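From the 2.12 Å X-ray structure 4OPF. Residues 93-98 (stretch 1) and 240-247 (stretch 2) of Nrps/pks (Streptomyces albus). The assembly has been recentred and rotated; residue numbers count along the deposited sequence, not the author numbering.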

# COMPACT_ATOMS: atom_id res chain seq x y z
N CYS A 93 19.98 15.06 -2.85
CA CYS A 93 21.36 15.58 -2.70
C CYS A 93 22.36 14.46 -2.41
O CYS A 93 23.40 14.36 -3.06
N ASP A 94 22.04 13.63 -1.44
CA ASP A 94 22.98 12.55 -1.05
C ASP A 94 23.23 11.58 -2.23
O ASP A 94 24.34 11.09 -2.39
N ALA A 95 22.19 11.30 -3.03
CA ALA A 95 22.28 10.42 -4.19
C ALA A 95 23.01 11.06 -5.36
O ALA A 95 23.37 10.38 -6.32
N GLY A 96 23.19 12.37 -5.29
CA GLY A 96 23.85 13.11 -6.33
C GLY A 96 22.93 13.57 -7.44
O GLY A 96 23.43 13.91 -8.51
N TYR A 97 21.62 13.65 -7.20
CA TYR A 97 20.67 14.10 -8.25
C TYR A 97 20.10 15.45 -7.83
O TYR A 97 19.67 15.61 -6.69
N ALA A 98 20.06 16.40 -8.74
CA ALA A 98 19.32 17.65 -8.51
C ALA A 98 17.84 17.33 -8.81
O ALA A 98 17.55 16.45 -9.61
N ALA A 240 24.80 0.43 -13.77
CA ALA A 240 24.92 1.07 -15.08
C ALA A 240 24.95 2.60 -15.04
O ALA A 240 25.63 3.21 -15.84
N ALA A 241 24.22 3.25 -14.14
CA ALA A 241 24.24 4.70 -14.17
C ALA A 241 25.37 5.30 -13.37
O ALA A 241 25.49 6.50 -13.31
N GLY A 242 26.18 4.48 -12.73
CA GLY A 242 27.21 5.00 -11.85
C GLY A 242 26.68 5.60 -10.55
O GLY A 242 27.37 6.44 -9.96
N ASP A 243 25.52 5.15 -10.08
CA ASP A 243 25.00 5.67 -8.82
C ASP A 243 25.83 5.23 -7.64
O ASP A 243 26.44 4.17 -7.66
N ARG A 244 25.77 6.00 -6.57
CA ARG A 244 26.24 5.53 -5.27
C ARG A 244 25.37 4.33 -4.83
O ARG A 244 24.16 4.27 -5.15
N VAL A 245 25.96 3.32 -4.22
CA VAL A 245 25.20 2.23 -3.69
C VAL A 245 25.65 2.07 -2.27
O VAL A 245 26.72 1.54 -2.02
N HIS A 246 24.83 2.49 -1.33
CA HIS A 246 25.10 2.39 0.09
C HIS A 246 24.89 1.00 0.66
O HIS A 246 25.55 0.61 1.60
N ALA A 247 23.90 0.31 0.15
CA ALA A 247 23.62 -1.06 0.52
C ALA A 247 22.62 -1.61 -0.47
O ALA A 247 22.08 -0.88 -1.31

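This contact is built from polar side chains reaching across a gap rather than from interlocking hydrophobic ones. The two backbones stay well apart, with Ala95 CA and Arg244 CA at 6.4 Å the nearest such pair, and only 251 Å² is buried, both sides summed.

The charged cluster centres on Asp94, in the last turn of its helix. Its CA-to-CB bond points sideways, but chi1 in t (177°) carries the carboxylate to the other stretch. The CA-to-CB bond of Arg244 points toward stretch 1, and the side chain extends through m, t and p for chi1 to chi3, so that one nitrogen serves two acceptors of the same residue. Arg244 NH1 donates to the backbone Asp94 O at 2.8 Å with a good angle of 158°; the salt bridge from Arg244 NH1 to Asp94 OD1, 2.9 Å, contains only a weak hydrogen bond, bent to 124°. The carbonyl lies at the edge of the guanidinium, near its plane, where the N-H groups point. The arginine thus reads both the charge of the aspartate and a carbonyl near the end of the helix.

The second carboxylate oxygen is given to a ring. His246, chi1 m and CA-to-CB bond toward stretch 1, donates from NE2 to Asp94 OD2 at 2.8 Å and 159°, with the oxygen near the ring plane. Asp94 OD2 also has a hydrogen bond elsewhere in the structure.

A separate hydroxyl–carboxylate pair ties the other end. Tyr97 and Asp243 both start sideways, both with chi1 in m (-73° and -66°), and their ends converge: Tyr97 OH donates to Asp243 OD1 at a very short 2.5 Å. Asp243 OD2 is 3.5 Å from Tyr97 OH at a poor angle and finds its partner elsewhere in the structure.

Carbon contacts are few and loose, and the closest atom in each is set against an oxygen. Ala95 points its CB away and meets Arg244 through its backbone, with Ala95 O 4.4 Å from Arg244 CG; Ala241 points toward stretch 1, its CB 4.4 Å from Tyr97 OH. One water joins the backbones, donating to Ala95 O at 2.6 Å and accepting from Arg244 N at 3.0 Å, so these two groups pair without touching.

Glycine follows each helix in a Schellman motif. Gly96 has phi of 87°, and a CB there would jam against the carbonyl O of Ala95, reason enough for glycine without appeal to the partner stretch; the positive phi of Gly242 likewise favours it. The rule is economical: let glycine turn the chain, and let a few long or polar side chains span the gap.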

# COMPACT_ATOMS: atom_id res chain seq x y z
CB CYS A 93 21.42 16.59 -1.56
SG CYS A 93 20.52 18.09 -2.07
CB ASP A 94 22.41 11.76 0.12
CG ASP A 94 23.31 10.57 0.52
OD1 ASP A 94 24.41 10.82 1.02
OD2 ASP A 94 22.89 9.40 0.32
CB ALA A 95 20.88 10.02 -4.68
CB TYR A 97 19.49 13.11 -8.45
CG TYR A 97 19.87 11.86 -9.15
CD1 TYR A 97 20.31 10.76 -8.44
CD2 TYR A 97 19.84 11.79 -10.54
CE1 TYR A 97 20.72 9.59 -9.10
CE2 TYR A 97 20.22 10.63 -11.22
CZ TYR A 97 20.68 9.54 -10.50
OH TYR A 97 21.08 8.42 -11.16
CB ALA A 98 19.84 18.77 -9.43
CB ALA A 240 23.82 0.61 -16.03
CB ALA A 241 22.91 5.27 -13.69
CB ASP A 243 23.54 5.26 -8.60
CG ASP A 243 22.59 5.89 -9.61
OD1 ASP A 243 22.80 7.06 -10.03
OD2 ASP A 243 21.63 5.20 -10.01
CB ARG A 244 26.09 6.67 -4.26
CG ARG A 244 26.71 8.01 -4.69
CD ARG A 244 26.60 9.05 -3.60
NE ARG A 244 27.54 8.80 -2.53
CZ ARG A 244 27.44 9.24 -1.29
NH1 ARG A 244 26.39 9.95 -0.92
NH2 ARG A 244 28.39 8.94 -0.41
CB VAL A 245 25.48 0.91 -4.43
CG1 VAL A 245 24.70 -0.22 -3.76
CG2 VAL A 245 25.09 1.00 -5.90
CB HIS A 246 24.15 3.31 0.85
CG HIS A 246 24.33 4.76 0.56
ND1 HIS A 246 25.56 5.37 0.57
CD2 HIS A 246 23.44 5.73 0.26
CE1 HIS A 246 25.41 6.66 0.30
NE2 HIS A 246 24.13 6.90 0.15
CB ALA A 247 23.11 -1.15 1.95
O HOH W 1 23.43 7.79 -6.26